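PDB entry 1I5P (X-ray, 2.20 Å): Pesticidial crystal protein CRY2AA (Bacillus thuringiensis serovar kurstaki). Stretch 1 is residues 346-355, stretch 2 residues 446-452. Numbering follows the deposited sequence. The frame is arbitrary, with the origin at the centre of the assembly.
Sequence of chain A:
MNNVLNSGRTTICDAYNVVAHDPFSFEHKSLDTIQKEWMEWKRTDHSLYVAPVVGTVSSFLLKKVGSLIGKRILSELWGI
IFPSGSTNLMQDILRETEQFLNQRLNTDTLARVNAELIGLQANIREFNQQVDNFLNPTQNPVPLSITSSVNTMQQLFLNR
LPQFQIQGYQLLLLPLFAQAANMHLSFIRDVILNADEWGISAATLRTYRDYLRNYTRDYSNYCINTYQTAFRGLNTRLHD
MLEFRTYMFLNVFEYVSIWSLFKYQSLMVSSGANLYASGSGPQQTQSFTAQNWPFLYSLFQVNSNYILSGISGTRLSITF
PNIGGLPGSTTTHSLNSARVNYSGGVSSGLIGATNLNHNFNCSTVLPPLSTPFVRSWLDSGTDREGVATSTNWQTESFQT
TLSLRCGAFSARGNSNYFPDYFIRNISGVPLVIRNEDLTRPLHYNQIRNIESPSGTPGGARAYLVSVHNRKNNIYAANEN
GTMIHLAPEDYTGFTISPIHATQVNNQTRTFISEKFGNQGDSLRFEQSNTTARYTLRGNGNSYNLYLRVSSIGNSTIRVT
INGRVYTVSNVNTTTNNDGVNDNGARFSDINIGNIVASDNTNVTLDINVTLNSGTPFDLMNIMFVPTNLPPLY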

ATOM      1  N   VAL A 346       5.425  19.681 -13.653  1.00 14.99           N
ATOM      2  CA  VAL A 346       4.065  19.168 -13.672  1.00 15.82           C
ATOM      3  C   VAL A 346       3.265  19.552 -12.417  1.00 15.95           C
ATOM      4  O   VAL A 346       3.824  19.727 -11.338  1.00 13.83           O
ATOM      5  CB  VAL A 346       4.085  17.622 -13.830  1.00 17.13           C
ATOM      6  CG1 VAL A 346       2.700  17.045 -13.624  1.00 19.94           C
ATOM      7  CG2 VAL A 346       4.603  17.256 -15.219  1.00 17.16           C
ATOM      8  N   SER A 347       1.955  19.710 -12.578  1.00 16.42           N
ATOM      9  CA  SER A 347       1.070  20.047 -11.469  1.00 15.43           C
ATOM     10  C   SER A 347      -0.221  19.249 -11.569  1.00 15.77           C
ATOM     11  O   SER A 347      -0.566  18.738 -12.634  1.00 14.38           O
ATOM     12  CB  SER A 347       0.721  21.541 -11.467  1.00 14.74           C
ATOM     13  OG  SER A 347       1.796  22.329 -10.999  1.00 15.09           O
ATOM     14  N   SER A 348      -0.917  19.132 -10.444  1.00 15.46           N
ATOM     15  CA  SER A 348      -2.191  18.432 -10.406  1.00 15.18           C
ATOM     16  C   SER A 348      -3.230  19.454 -10.842  1.00 16.42           C
ATOM     17  O   SER A 348      -2.892  20.535 -11.323  1.00 14.67           O
ATOM     18  CB  SER A 348      -2.517  18.000  -8.982  1.00 16.58           C
ATOM     19  OG  SER A 348      -2.801  19.136  -8.180  1.00 14.06           O
ATOM     20  N   GLY A 349      -4.498  19.113 -10.668  1.00 17.16           N
ATOM     21  CA  GLY A 349      -5.537  20.053 -11.015  1.00 17.58           C
ATOM     22  C   GLY A 349      -5.695  20.952  -9.811  1.00 18.95           C
ATOM     23  O   GLY A 349      -5.141  20.677  -8.746  1.00 18.16           O
ATOM     24  N   LEU A 350      -6.429  22.044  -9.966  1.00 18.62           N
ATOM     25  CA  LEU A 350      -6.636  22.936  -8.840  1.00 20.33           C
ATOM     26  C   LEU A 350      -7.636  22.304  -7.889  1.00 20.63           C
ATOM     27  O   LEU A 350      -8.487  21.515  -8.298  1.00 21.73           O
ATOM     28  CB  LEU A 350      -7.166  24.287  -9.312  1.00 20.40           C
ATOM     29  CG  LEU A 350      -6.122  25.276  -9.831  1.00 22.53           C
ATOM     30  CD1 LEU A 350      -6.790  26.297 -10.747  1.00 21.97           C
ATOM     31  CD2 LEU A 350      -5.443  25.955  -8.654  1.00 23.31           C
ATOM     32  N   ILE A 351      -7.517  22.639  -6.615  1.00 19.70           N
ATOM     33  CA  ILE A 351      -8.431  22.124  -5.613  1.00 20.91           C
ATOM     34  C   ILE A 351      -9.031  23.347  -4.949  1.00 18.95           C
ATOM     35  O   ILE A 351      -8.303  24.242  -4.518  1.00 17.59           O
ATOM     36  CB  ILE A 351      -7.692  21.280  -4.566  1.00 21.95           C
ATOM     37  CG1 ILE A 351      -6.901  20.176  -5.268  1.00 21.25           C
ATOM     38  CG2 ILE A 351      -8.694  20.669  -3.591  1.00 23.74           C
ATOM     39  CD1 ILE A 351      -5.666  19.741  -4.521  1.00 21.67           C
ATOM     40  N   GLY A 352     -10.357  23.396  -4.880  1.00 19.30           N
ATOM     41  CA  GLY A 352     -11.002  24.546  -4.279  1.00 19.32           C
ATOM     42  C   GLY A 352     -11.274  25.607  -5.327  1.00 20.65           C
ATOM     43  O   GLY A 352     -11.603  25.289  -6.470  1.00 19.35           O
ATOM     44  N   ALA A 353     -11.135  26.869  -4.939  1.00 21.20           N
ATOM     45  CA  ALA A 353     -11.381  27.980  -5.848  1.00 23.82           C
ATOM     46  C   ALA A 353     -10.412  28.003  -7.022  1.00 25.19           C
ATOM     47  O   ALA A 353      -9.208  27.769  -6.860  1.00 24.82           O
ATOM     48  CB  ALA A 353     -11.302  29.298  -5.090  1.00 25.33           C
ATOM     49  N   THR A 354     -10.948  28.290  -8.204  1.00 25.30           N
ATOM     50  CA  THR A 354     -10.148  28.364  -9.416  1.00 26.73           C
ATOM     51  C   THR A 354      -9.986  29.812  -9.864  1.00 27.44           C
ATOM     52  O   THR A 354      -9.406  30.081 -10.915  1.00 28.27           O
ATOM     53  CB  THR A 354     -10.793  27.580 -10.569  1.00 27.09           C
ATOM     54  OG1 THR A 354     -12.107  28.098 -10.824  1.00 26.76           O
ATOM     55  CG2 THR A 354     -10.885  26.102 -10.224  1.00 26.11           C
ATOM     56  N   ASN A 355     -10.493  30.748  -9.070  1.00 26.84           N
ATOM     57  CA  ASN A 355     -10.379  32.154  -9.433  1.00 28.32           C
ATOM     58  C   ASN A 355      -9.601  32.952  -8.402  1.00 28.16           C
ATOM     59  O   ASN A 355      -9.834  34.144  -8.238  1.00 31.18           O
ATOM     60  CB  ASN A 355     -11.765  32.784  -9.614  1.00 28.05           C
ATOM     61  CG  ASN A 355     -12.520  32.930  -8.300  1.00 29.86           C
ATOM     62  OD1 ASN A 355     -13.424  33.759  -8.182  1.00 32.20           O
ATOM     63  ND2 ASN A 355     -12.163  32.115  -7.313  1.00 22.77           N
ATOM     64  N   GLN A 446      -5.153  12.520 -15.333  1.00 19.85           N
ATOM     65  CA  GLN A 446      -6.053  13.513 -15.884  1.00 19.57           C
ATOM     66  C   GLN A 446      -5.986  14.766 -15.039  1.00 21.54           C
ATOM     67  O   GLN A 446      -6.029  14.700 -13.811  1.00 21.53           O
ATOM     68  CB  GLN A 446      -7.493  13.006 -15.910  1.00 20.64           C
ATOM     69  CG  GLN A 446      -8.518  14.112 -16.147  1.00 21.47           C
ATOM     70  CD  GLN A 446      -9.863  13.582 -16.587  1.00 21.09           C
ATOM     71  OE1 GLN A 446     -10.290  12.505 -16.164  1.00 20.49           O
ATOM     72  NE2 GLN A 446     -10.551  14.344 -17.427  1.00 21.60           N
ATOM     73  N   ILE A 447      -5.869  15.909 -15.701  1.00 21.42           N
ATOM     74  CA  ILE A 447      -5.821  17.176 -14.998  1.00 22.72           C
ATOM     75  C   ILE A 447      -7.197  17.817 -15.104  1.00 23.47           C
ATOM     76  O   ILE A 447      -7.571  18.344 -16.149  1.00 21.92           O
ATOM     77  CB  ILE A 447      -4.764  18.118 -15.606  1.00 24.66           C
ATOM     78  CG1 ILE A 447      -3.380  17.462 -15.530  1.00 25.84           C
ATOM     79  CG2 ILE A 447      -4.771  19.447 -14.869  1.00 22.42           C
ATOM     80  CD1 ILE A 447      -2.916  17.136 -14.112  1.00 25.22           C
ATOM     81  N   ARG A 448      -7.958  17.744 -14.018  1.00 24.91           N
ATOM     82  CA  ARG A 448      -9.297  18.323 -13.989  1.00 27.97           C
ATOM     83  C   ARG A 448      -9.438  19.137 -12.708  1.00 29.53           C
ATOM     84  O   ARG A 448      -8.974  18.717 -11.645  1.00 29.63           O
ATOM     85  CB  ARG A 448     -10.361  17.217 -14.013  1.00 27.77           C
ATOM     86  CG  ARG A 448     -11.737  17.688 -14.466  1.00 29.44           C
ATOM     87  CD  ARG A 448     -12.866  16.823 -13.894  1.00 30.06           C
ATOM     88  NE  ARG A 448     -12.856  15.438 -14.371  1.00 28.70           N
ATOM     89  CZ  ARG A 448     -13.609  14.468 -13.850  1.00 28.92           C
ATOM     90  NH1 ARG A 448     -14.424  14.734 -12.837  1.00 28.25           N
ATOM     91  NH2 ARG A 448     -13.551  13.236 -14.336  1.00 29.35           N
ATOM     92  N   ASN A 449     -10.062  20.306 -12.801  1.00 30.62           N
ATOM     93  CA  ASN A 449     -10.251  21.143 -11.621  1.00 31.73           C
ATOM     94  C   ASN A 449     -11.463  20.675 -10.822  1.00 31.99           C
ATOM     95  O   ASN A 449     -12.576  20.628 -11.339  1.00 32.79           O
ATOM     96  CB  ASN A 449     -10.436  22.605 -12.029  1.00 30.80           C
ATOM     97  CG  ASN A 449      -9.226  23.168 -12.745  1.00 31.83           C
ATOM     98  OD1 ASN A 449      -8.088  22.780 -12.472  1.00 29.32           O
ATOM     99  ND2 ASN A 449      -9.465  24.106 -13.658  1.00 31.22           N
ATOM    100  N   ILE A 450     -11.234  20.319  -9.562  1.00 31.66           N
ATOM    101  CA  ILE A 450     -12.311  19.854  -8.693  1.00 30.30           C
ATOM    102  C   ILE A 450     -12.707  20.983  -7.747  1.00 31.25           C
ATOM    103  O   ILE A 450     -12.075  21.194  -6.710  1.00 29.36           O
ATOM    104  CB  ILE A 450     -11.869  18.622  -7.869  1.00 29.25           C
ATOM    105  CG1 ILE A 450     -11.284  17.557  -8.801  1.00 26.68           C
ATOM    106  CG2 ILE A 450     -13.052  18.052  -7.101  1.00 26.97           C
ATOM    107  CD1 ILE A 450     -12.219  17.130  -9.924  1.00 22.28           C
ATOM    108  N   GLU A 451     -13.759  21.710  -8.114  1.00 31.96           N
ATOM    109  CA  GLU A 451     -14.225  22.845  -7.321  1.00 32.49           C
ATOM    110  C   GLU A 451     -15.655  22.645  -6.817  1.00 33.76           C
ATOM    111  O   GLU A 451     -16.396  21.807  -7.336  1.00 33.61           O
ATOM    112  CB  GLU A 451     -14.125  24.118  -8.181  1.00 31.39           C
ATOM    113  CG  GLU A 451     -14.640  25.408  -7.555  1.00 30.09           C
ATOM    114  CD  GLU A 451     -14.350  26.628  -8.425  1.00 32.34           C
ATOM    115  OE1 GLU A 451     -14.531  26.543  -9.660  1.00 29.97           O
ATOM    116  OE2 GLU A 451     -13.943  27.679  -7.877  1.00 32.11           O
ATOM    117  N   SER A 452     -16.030  23.407  -5.793  1.00 34.67           N
ATOM    118  CA  SER A 452     -17.374  23.328  -5.229  1.00 37.19           C
ATOM    119  C   SER A 452     -18.398  23.802  -6.249  1.00 38.72           C
ATOM    120  O   SER A 452     -18.097  24.653  -7.089  1.00 38.31           O
ATOM    121  CB  SER A 452     -17.490  24.210  -3.982  1.00 36.28           C
ATOM    122  OG  SER A 452     -16.976  23.565  -2.828  1.00 39.88           O
TER
HETATM  123  O   HOH W   1      -8.095  18.667  -8.815  1.00 27.60           O

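Where is the polar grip strongest? It lies at the end of the contact where Glu451 meets Thr354. The side chain of Glu451 is extended, with chi1 and chi2 both t, and this carries its carboxylate to the backbone and hydroxyl of a single residue. Thr354 N donates to Glu451 OE2 at 3.1 Å, and Thr354 OG1 donates to Glu451 OE1, also at 3.1 Å. Thr354 suits this place because its CA-to-CB bond points toward stretch 2 and its chi1 of 58° (p) leaves OG1 within reach of the carboxylate while the amide is engaged too. A glutamate has the length and the paired oxygens to accept both hydrogens at once. Glu451 accordingly has more of its area covered by the other stretch than any other residue here.

What do the backbones contribute? They form a single bridge, Ile351 with Ile450, rather than an extended ladder. Ile450 supplies both of its polar backbone atoms: Ile450 N donates to Leu350 O at 3.3 Å, and Gly352 N donates to Ile450 O at 3.3 Å, the latter bond being weak. Ile351 thus sits between the two residues that bond to Ile450, its own CA-to-CB bond pointing away from stretch 2. Leu350 O has a second partner, since water 1 donates to Leu350 O at 2.9 Å and to Arg448 O at 3.0 Å. The water donates to both carbonyl oxygens and so links the stretches a second time beside the bridge.

How does the register continue before the bridge? A side chain takes over from the backbone. Leu350 N donates to Asn449 OD1 at 3.1 Å, with a nearly straight angle of 167° at the hydrogen. The CA-to-CB bond of Asn449 points sideways, but its chi1 of -62° (m) brings the amide end nearer to stretch 1, so its short side chain can accept from a main-chain N. Leu350 is therefore held through both its N and its O.

Why are there glycines at this contact? The two have different reasons. At Gly349 the space is filled by stretch 2: Gly349 CA lies 3.7 Å from Arg448 O, and an ideal CB on Gly349 would clash with that same oxygen. Gly352 is instead accounted for by its own backbone, whose phi/psi of 90/-143 would jam a CB against the preceding carbonyl oxygen.

What packs around this polar framework? The two stretches bury 461 Å² in total, both sides summed. Ile447 turns its end nearer to stretch 1, placing Ile447 CD1 3.2 Å from Ser347 O and 4.0 Å from Ser348 CA, and Ile447 CG2 4.0 Å from Gly349 CA; the side chain of Ile447 thus touches Ser347, Ser348 and Gly349. Toward the other end, Thr354 CG2 approaches Asn449 CB at 4.0 Å, and the methylene Glu451 CG rests 3.2 Å from Gly352 O, so these polar residues also pack through their carbon atoms.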